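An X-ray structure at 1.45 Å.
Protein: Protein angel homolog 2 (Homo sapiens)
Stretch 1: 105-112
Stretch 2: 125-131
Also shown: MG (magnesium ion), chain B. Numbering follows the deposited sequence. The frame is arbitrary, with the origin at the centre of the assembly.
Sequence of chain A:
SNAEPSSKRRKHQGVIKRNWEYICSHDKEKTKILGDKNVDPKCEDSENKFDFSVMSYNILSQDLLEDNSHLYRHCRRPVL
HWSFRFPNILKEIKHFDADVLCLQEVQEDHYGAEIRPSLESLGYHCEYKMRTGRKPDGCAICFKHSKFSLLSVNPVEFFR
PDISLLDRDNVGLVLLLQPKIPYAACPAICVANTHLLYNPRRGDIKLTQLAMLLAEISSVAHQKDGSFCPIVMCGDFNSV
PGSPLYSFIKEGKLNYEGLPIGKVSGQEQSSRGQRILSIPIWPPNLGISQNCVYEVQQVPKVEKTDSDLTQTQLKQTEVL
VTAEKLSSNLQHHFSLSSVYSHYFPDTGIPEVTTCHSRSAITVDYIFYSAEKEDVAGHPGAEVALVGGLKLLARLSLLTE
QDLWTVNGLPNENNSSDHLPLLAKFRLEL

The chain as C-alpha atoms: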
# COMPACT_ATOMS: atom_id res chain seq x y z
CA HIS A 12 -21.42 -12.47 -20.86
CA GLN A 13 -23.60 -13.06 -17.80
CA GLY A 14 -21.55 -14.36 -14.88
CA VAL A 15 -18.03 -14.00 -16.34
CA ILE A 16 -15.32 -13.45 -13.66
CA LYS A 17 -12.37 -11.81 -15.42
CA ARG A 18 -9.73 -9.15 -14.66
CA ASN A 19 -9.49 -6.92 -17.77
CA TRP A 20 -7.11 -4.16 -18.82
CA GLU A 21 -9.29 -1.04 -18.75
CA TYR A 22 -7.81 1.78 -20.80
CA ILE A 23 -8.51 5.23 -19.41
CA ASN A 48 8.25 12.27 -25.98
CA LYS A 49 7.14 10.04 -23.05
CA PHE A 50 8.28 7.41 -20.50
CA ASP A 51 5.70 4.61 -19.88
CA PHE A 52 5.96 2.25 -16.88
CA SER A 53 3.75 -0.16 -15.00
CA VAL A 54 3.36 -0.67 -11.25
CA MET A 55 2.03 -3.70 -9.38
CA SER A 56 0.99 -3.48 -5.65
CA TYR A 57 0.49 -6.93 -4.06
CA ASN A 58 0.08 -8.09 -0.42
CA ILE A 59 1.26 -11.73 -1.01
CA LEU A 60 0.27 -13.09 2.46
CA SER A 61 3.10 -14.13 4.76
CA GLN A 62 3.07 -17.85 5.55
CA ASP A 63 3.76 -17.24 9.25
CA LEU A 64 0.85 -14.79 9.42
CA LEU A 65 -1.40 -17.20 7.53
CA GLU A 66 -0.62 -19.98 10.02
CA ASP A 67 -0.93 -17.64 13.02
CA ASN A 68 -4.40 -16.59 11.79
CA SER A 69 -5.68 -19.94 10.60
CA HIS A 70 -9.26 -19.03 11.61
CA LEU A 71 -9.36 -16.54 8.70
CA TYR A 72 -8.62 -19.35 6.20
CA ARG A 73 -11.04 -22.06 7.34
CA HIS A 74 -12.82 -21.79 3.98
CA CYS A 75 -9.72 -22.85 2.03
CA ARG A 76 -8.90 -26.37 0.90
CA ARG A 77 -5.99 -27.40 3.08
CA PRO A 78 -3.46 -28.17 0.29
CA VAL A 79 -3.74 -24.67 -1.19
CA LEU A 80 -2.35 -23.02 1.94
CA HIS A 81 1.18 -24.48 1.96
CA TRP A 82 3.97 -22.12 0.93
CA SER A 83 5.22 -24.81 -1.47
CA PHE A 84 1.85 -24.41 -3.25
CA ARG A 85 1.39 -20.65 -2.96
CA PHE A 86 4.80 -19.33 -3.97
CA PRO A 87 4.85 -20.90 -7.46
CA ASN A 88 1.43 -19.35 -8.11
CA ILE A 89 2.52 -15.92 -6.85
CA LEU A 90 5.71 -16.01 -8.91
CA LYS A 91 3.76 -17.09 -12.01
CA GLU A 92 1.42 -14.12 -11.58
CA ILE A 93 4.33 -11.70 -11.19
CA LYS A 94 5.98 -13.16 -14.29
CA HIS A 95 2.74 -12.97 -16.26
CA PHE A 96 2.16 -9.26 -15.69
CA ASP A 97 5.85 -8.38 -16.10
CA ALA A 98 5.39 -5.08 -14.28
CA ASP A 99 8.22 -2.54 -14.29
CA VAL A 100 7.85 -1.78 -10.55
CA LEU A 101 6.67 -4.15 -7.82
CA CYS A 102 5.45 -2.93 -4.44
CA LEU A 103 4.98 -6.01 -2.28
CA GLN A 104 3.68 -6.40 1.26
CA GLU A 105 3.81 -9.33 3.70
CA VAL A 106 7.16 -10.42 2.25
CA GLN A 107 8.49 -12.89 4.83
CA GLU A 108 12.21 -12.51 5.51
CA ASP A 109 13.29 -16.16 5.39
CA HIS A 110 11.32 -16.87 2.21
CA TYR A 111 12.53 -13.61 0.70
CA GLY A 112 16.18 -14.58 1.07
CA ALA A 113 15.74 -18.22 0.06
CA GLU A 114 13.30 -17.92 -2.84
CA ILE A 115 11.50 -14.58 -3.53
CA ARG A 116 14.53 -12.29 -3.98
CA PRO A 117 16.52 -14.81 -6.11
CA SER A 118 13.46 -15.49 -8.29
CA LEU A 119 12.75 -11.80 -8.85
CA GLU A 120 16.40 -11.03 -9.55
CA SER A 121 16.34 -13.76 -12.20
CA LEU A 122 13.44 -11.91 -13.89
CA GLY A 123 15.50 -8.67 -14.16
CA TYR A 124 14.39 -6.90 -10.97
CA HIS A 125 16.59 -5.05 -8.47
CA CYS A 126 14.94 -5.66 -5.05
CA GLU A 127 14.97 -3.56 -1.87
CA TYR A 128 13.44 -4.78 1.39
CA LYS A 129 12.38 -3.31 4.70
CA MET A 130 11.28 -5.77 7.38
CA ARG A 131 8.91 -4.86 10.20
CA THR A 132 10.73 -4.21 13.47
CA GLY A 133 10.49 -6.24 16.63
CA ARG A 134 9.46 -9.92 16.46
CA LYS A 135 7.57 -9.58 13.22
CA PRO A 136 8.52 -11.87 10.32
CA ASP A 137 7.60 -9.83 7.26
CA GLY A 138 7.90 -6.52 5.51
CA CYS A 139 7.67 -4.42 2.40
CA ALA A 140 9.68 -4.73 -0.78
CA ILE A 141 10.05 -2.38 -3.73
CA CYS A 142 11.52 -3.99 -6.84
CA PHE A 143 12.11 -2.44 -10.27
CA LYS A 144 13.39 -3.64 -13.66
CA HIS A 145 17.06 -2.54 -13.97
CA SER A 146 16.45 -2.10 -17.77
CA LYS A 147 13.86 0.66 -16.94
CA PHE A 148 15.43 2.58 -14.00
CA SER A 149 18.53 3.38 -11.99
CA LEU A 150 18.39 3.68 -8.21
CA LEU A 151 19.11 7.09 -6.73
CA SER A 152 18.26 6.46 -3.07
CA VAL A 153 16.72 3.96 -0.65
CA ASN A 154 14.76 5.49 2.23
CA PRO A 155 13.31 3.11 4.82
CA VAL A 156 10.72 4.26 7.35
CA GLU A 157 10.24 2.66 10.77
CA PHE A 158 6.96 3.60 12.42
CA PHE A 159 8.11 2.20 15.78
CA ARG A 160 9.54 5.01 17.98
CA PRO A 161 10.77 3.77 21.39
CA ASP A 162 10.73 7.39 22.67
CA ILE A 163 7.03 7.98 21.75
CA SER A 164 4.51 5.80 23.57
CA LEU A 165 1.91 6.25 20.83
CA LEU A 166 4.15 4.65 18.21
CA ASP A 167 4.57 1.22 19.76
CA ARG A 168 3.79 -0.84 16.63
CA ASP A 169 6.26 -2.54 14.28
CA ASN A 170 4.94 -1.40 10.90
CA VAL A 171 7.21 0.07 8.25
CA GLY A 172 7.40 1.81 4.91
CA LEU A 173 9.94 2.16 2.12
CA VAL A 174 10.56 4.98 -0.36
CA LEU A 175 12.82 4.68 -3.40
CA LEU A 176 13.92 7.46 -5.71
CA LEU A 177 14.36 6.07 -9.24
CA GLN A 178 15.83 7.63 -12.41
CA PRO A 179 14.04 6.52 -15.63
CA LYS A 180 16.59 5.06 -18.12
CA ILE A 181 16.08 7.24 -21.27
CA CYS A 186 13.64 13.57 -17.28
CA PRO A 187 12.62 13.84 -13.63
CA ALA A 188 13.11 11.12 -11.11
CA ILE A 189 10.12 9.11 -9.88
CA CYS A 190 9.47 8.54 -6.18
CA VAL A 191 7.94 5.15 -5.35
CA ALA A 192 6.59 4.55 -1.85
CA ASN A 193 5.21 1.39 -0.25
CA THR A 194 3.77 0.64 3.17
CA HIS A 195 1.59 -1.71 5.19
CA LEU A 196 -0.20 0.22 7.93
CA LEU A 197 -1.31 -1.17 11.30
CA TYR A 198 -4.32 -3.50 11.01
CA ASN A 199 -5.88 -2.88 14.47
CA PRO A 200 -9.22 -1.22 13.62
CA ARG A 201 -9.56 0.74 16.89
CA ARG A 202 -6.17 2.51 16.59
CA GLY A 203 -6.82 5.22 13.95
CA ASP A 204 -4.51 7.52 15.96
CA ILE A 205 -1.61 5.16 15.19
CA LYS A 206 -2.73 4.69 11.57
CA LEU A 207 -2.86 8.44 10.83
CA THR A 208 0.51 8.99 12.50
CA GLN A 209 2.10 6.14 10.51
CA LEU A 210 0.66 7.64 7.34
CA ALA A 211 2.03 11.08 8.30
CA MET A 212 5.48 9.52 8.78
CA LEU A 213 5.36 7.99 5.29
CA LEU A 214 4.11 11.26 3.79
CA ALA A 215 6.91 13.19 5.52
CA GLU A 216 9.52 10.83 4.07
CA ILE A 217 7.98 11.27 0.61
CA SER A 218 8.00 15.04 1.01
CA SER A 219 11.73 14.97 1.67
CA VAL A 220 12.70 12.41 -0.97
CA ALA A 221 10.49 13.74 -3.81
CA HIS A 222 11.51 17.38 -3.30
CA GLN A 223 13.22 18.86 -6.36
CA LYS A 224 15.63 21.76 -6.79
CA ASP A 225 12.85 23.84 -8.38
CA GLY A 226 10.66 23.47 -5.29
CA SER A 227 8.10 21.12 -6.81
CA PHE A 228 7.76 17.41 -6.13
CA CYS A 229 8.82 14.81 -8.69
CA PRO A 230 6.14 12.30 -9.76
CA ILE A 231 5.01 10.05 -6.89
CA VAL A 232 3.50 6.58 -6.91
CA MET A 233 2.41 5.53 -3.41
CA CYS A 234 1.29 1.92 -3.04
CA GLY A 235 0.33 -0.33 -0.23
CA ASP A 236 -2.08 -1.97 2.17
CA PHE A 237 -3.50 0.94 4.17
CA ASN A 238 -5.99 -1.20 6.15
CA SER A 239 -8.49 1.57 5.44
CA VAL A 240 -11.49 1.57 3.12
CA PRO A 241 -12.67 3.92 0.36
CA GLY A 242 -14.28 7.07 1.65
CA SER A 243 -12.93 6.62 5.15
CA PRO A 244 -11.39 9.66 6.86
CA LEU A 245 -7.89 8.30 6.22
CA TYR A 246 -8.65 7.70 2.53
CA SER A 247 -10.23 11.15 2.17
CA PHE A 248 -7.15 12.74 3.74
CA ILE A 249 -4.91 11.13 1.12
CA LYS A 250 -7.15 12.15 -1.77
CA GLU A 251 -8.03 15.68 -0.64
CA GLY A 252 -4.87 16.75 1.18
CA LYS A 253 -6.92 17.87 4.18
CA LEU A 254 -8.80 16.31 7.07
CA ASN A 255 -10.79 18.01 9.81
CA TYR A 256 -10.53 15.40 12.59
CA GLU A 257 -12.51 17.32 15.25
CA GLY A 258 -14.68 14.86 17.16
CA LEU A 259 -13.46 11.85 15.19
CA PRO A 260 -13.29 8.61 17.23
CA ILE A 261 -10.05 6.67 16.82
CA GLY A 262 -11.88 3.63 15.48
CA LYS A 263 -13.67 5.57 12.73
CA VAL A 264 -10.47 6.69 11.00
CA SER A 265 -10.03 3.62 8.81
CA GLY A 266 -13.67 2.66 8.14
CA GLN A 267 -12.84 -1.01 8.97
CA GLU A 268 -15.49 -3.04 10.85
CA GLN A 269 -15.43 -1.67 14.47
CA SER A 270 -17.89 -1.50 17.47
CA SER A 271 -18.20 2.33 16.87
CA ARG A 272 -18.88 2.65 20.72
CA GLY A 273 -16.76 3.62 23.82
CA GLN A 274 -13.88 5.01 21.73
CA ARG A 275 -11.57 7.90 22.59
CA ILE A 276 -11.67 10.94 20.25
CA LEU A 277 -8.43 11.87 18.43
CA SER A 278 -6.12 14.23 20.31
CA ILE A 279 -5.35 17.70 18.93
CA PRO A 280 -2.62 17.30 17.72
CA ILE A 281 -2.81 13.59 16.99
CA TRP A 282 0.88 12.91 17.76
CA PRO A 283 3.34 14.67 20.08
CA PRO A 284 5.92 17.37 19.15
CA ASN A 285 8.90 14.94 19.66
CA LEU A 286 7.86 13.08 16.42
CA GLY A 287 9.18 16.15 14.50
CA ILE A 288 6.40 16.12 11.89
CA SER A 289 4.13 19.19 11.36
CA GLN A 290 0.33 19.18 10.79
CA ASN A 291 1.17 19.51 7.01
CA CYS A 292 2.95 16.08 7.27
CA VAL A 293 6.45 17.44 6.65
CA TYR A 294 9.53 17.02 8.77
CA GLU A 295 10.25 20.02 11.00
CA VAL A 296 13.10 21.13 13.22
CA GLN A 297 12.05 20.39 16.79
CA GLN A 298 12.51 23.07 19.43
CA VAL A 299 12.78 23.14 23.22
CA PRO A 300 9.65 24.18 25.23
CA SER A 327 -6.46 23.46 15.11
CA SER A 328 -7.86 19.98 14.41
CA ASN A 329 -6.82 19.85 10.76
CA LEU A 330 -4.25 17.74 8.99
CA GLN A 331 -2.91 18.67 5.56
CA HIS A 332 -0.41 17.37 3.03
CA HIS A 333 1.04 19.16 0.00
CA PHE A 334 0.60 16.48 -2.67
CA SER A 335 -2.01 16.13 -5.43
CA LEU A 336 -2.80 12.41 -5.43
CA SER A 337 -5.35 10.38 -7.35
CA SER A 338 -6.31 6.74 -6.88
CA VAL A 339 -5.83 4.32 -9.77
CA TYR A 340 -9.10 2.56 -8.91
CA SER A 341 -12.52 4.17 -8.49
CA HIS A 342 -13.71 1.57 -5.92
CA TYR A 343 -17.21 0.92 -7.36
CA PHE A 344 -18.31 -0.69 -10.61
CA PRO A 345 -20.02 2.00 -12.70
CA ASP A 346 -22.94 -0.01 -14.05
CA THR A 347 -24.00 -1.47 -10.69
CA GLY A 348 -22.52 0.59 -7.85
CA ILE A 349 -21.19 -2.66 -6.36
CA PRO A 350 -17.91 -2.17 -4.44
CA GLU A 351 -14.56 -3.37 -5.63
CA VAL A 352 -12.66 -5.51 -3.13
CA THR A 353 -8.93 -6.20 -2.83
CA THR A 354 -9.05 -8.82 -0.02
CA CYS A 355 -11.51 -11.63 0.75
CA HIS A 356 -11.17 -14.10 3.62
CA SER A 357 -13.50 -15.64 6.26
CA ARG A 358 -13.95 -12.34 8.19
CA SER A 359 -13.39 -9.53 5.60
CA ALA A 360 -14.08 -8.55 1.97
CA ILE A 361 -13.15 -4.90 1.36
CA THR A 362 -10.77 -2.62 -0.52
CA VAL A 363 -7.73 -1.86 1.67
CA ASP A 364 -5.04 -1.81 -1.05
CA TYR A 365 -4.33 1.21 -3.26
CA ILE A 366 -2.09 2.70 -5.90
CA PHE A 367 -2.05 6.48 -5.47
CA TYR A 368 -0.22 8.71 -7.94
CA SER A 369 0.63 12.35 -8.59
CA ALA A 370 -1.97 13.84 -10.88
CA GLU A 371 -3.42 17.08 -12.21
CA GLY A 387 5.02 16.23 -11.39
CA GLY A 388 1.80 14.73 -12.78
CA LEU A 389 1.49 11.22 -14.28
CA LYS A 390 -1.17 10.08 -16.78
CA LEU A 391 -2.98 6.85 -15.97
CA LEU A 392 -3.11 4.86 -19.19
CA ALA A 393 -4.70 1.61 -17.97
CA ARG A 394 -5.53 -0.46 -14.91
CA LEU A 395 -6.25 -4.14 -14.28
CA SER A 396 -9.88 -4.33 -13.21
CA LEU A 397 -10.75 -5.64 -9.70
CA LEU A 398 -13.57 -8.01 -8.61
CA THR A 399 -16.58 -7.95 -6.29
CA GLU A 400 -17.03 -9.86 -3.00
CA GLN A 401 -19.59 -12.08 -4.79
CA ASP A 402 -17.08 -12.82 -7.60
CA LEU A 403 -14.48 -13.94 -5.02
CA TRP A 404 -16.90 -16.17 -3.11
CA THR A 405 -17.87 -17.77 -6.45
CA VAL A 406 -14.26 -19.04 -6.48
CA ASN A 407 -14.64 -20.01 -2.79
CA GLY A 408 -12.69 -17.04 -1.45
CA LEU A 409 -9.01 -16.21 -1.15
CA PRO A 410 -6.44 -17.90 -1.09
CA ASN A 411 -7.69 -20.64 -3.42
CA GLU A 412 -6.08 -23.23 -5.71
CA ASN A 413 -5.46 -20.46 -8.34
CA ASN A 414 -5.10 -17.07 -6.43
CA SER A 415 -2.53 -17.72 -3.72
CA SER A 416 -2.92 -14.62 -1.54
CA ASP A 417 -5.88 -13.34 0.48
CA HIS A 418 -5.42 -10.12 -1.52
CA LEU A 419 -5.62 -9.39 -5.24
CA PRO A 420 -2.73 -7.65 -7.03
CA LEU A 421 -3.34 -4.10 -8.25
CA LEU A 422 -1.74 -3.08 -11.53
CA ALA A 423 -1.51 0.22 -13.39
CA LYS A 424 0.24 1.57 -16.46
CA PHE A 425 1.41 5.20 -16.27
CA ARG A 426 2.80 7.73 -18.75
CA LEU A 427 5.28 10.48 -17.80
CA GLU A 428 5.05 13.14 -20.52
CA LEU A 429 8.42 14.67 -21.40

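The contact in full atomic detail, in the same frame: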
# COMPACT_ATOMS: atom_id res chain seq x y z
N GLU A 105 3.81 -8.02 3.05
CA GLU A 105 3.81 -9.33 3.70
C GLU A 105 4.85 -10.27 3.09
O GLU A 105 4.63 -11.47 2.94
CB GLU A 105 2.42 -9.95 3.77
CG GLU A 105 1.56 -9.16 4.72
CD GLU A 105 0.36 -9.91 5.26
OE1 GLU A 105 0.42 -11.16 5.37
OE2 GLU A 105 -0.64 -9.23 5.58
N VAL A 106 6.01 -9.69 2.76
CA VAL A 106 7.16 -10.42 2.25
C VAL A 106 7.93 -10.95 3.46
O VAL A 106 8.53 -10.17 4.21
CB VAL A 106 8.03 -9.51 1.38
CG1 VAL A 106 9.34 -10.20 0.98
CG2 VAL A 106 7.21 -9.02 0.18
N GLN A 107 7.90 -12.27 3.65
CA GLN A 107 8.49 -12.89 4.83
C GLN A 107 10.00 -13.04 4.64
O GLN A 107 10.46 -13.47 3.58
CB GLN A 107 7.83 -14.25 5.04
CG GLN A 107 8.23 -14.94 6.30
CD GLN A 107 7.33 -16.10 6.62
OE1 GLN A 107 6.12 -15.94 6.71
NE2 GLN A 107 7.91 -17.28 6.77
N GLU A 108 10.76 -12.66 5.67
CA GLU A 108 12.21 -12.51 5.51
C GLU A 108 12.88 -13.81 5.07
O GLU A 108 13.71 -13.79 4.15
CB GLU A 108 12.84 -11.99 6.81
CG GLU A 108 14.36 -11.75 6.67
CD GLU A 108 15.08 -11.48 7.99
OE1 GLU A 108 14.69 -12.06 9.02
OE2 GLU A 108 16.03 -10.66 7.98
N ASP A 109 12.58 -14.93 5.73
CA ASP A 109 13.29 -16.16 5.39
C ASP A 109 12.98 -16.59 3.96
O ASP A 109 13.89 -16.89 3.17
CB ASP A 109 13.08 -17.28 6.42
CG ASP A 109 11.63 -17.67 6.67
OD1 ASP A 109 10.70 -17.09 6.10
OD2 ASP A 109 11.44 -18.62 7.47
N HIS A 110 11.71 -16.55 3.58
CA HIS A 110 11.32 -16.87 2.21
C HIS A 110 11.88 -15.87 1.22
O HIS A 110 12.20 -16.23 0.08
CB HIS A 110 9.81 -16.89 2.12
CG HIS A 110 9.20 -17.97 2.93
ND1 HIS A 110 7.87 -17.96 3.31
CD2 HIS A 110 9.73 -19.12 3.41
CE1 HIS A 110 7.62 -19.06 3.99
NE2 HIS A 110 8.72 -19.79 4.06
N TYR A 111 11.98 -14.61 1.61
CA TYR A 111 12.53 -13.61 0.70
C TYR A 111 13.97 -13.94 0.34
O TYR A 111 14.35 -13.92 -0.84
CB TYR A 111 12.44 -12.24 1.38
CG TYR A 111 12.99 -11.09 0.59
CD1 TYR A 111 12.35 -10.63 -0.57
CD2 TYR A 111 14.12 -10.42 1.02
CE1 TYR A 111 12.85 -9.54 -1.27
CE2 TYR A 111 14.62 -9.35 0.32
CZ TYR A 111 13.98 -8.91 -0.83
OH TYR A 111 14.48 -7.82 -1.51
N GLY A 112 14.79 -14.26 1.34
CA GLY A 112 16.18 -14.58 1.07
C GLY A 112 16.34 -15.87 0.30
O GLY A 112 17.20 -15.98 -0.58
N HIS A 125 15.75 -5.41 -9.63
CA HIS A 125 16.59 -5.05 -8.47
C HIS A 125 15.60 -4.96 -7.30
O HIS A 125 14.65 -4.27 -7.45
CB HIS A 125 17.27 -3.73 -8.68
CG HIS A 125 18.02 -3.37 -7.46
ND1 HIS A 125 19.14 -4.01 -7.12
CD2 HIS A 125 17.72 -2.57 -6.44
CE1 HIS A 125 19.56 -3.58 -5.98
NE2 HIS A 125 18.73 -2.69 -5.59
N CYS A 126 15.87 -5.58 -6.17
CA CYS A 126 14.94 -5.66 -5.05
C CYS A 126 15.49 -4.97 -3.81
O CYS A 126 16.65 -5.18 -3.44
CB CYS A 126 14.68 -7.13 -4.68
SG CYS A 126 13.97 -8.10 -6.02
N GLU A 127 14.64 -4.19 -3.14
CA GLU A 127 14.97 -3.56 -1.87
C GLU A 127 13.91 -3.89 -0.84
O GLU A 127 12.71 -3.77 -1.11
CB GLU A 127 15.09 -2.04 -2.01
CG GLU A 127 16.29 -1.57 -2.84
CD GLU A 127 17.63 -1.77 -2.15
OE1 GLU A 127 17.68 -2.03 -0.92
OE2 GLU A 127 18.66 -1.66 -2.86
N TYR A 128 14.33 -4.28 0.36
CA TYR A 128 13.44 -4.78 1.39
C TYR A 128 13.53 -3.94 2.65
O TYR A 128 14.59 -3.42 3.00
CB TYR A 128 13.87 -6.20 1.76
CG TYR A 128 13.04 -7.01 2.75
CD1 TYR A 128 11.68 -7.21 2.56
CD2 TYR A 128 13.66 -7.65 3.81
CE1 TYR A 128 10.96 -8.00 3.44
CE2 TYR A 128 12.95 -8.44 4.69
CZ TYR A 128 11.60 -8.61 4.50
OH TYR A 128 10.92 -9.42 5.38
N LYS A 129 12.41 -3.86 3.35
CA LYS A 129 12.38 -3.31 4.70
C LYS A 129 11.45 -4.17 5.54
O LYS A 129 10.23 -4.16 5.35
CB LYS A 129 11.93 -1.85 4.71
CG LYS A 129 11.84 -1.24 6.10
CD LYS A 129 13.18 -1.29 6.83
CE LYS A 129 13.08 -0.67 8.20
NZ LYS A 129 14.33 -0.83 8.97
N MET A 130 12.03 -4.89 6.50
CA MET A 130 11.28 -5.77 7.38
C MET A 130 10.67 -4.97 8.52
O MET A 130 11.26 -3.99 9.00
CB MET A 130 12.24 -6.80 7.98
CG MET A 130 11.57 -7.96 8.68
SD MET A 130 12.83 -9.13 9.23
CE MET A 130 13.86 -8.12 10.29
N ARG A 131 9.48 -5.39 8.96
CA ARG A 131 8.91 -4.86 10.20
C ARG A 131 9.89 -5.08 11.34
O ARG A 131 10.71 -6.00 11.31
CB ARG A 131 7.56 -5.52 10.51
CG ARG A 131 6.44 -5.02 9.60
CD ARG A 131 5.09 -5.24 10.27
NE ARG A 131 4.69 -6.64 10.28
CZ ARG A 131 3.69 -7.13 11.00
NH1 ARG A 131 3.40 -8.42 10.91
NH2 ARG A 131 2.98 -6.34 11.80
MG MG B . -2.78 -9.96 5.90
O HOH W 1 -1.76 -11.53 7.04
O HOH W 2 -4.81 -10.99 5.87
O HOH W 3 -3.75 -9.10 8.11
O HOH W 4 -2.32 -10.80 3.70
O HOH W 5 -4.28 -8.43 5.16

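Residues 105-112 pack against strand 125-130. Helix 108-112 runs nearly antiparallel to strand 125-130 (164° between directions), with the axes 10.8 Å apart at closest approach; the rings of Tyr128 and Tyr111 pack between them and bury more surface than any other residue of the contact. Tyr128 and Tyr111, both with chi1 t, extend from opposite sides of the contact and slide past each other as an offset stack, ring centroids 4.5 Å apart and planes tilted by 24°. The overlap is close: Tyr111 CE2 lies 3.5 Å from Tyr128 CB, so the helix tyrosine covers the root of the strand tyrosine as well as part of its ring.

The Tyr128 ring reaches into the hollow where strand 106-107 gives way to the helix. Its hydroxyl ends there, and Tyr128 OH donates a hydrogen bond to Val106 O (2.8 Å) that lies near the ring plane. Val106 CG1 packs 3.7 Å from Tyr128 CE1, adding an apolar wall to the pocket. Glu108 lines it too, its CB 3.5 Å from Tyr128 OH; Glu108 N is 3.3 Å from Tyr128 OH, but the angle is too poor for a hydrogen bond.

The Tyr111 ring extends toward the earlier part of the strand, where Tyr111 OH comes within 3.3 Å of Cys126 CB. Cys126, Tyr128 and Met130 alternate along the strand and all point toward the helix side, whereas Glu127 points away. At the other end, Met130 SD lies 3.5 Å from Glu108 OE1, beside Tyr128.

The helix start is braced locally: Gln107, at the N-cap position, accepts Tyr111 N at its O (2.7 Å), and Gln107 NE2 donates to Asp109 OD1 (2.9 Å). Glu105 turns away from the strand, and its OE2 binds the magnesium ion MG at 2.3 Å.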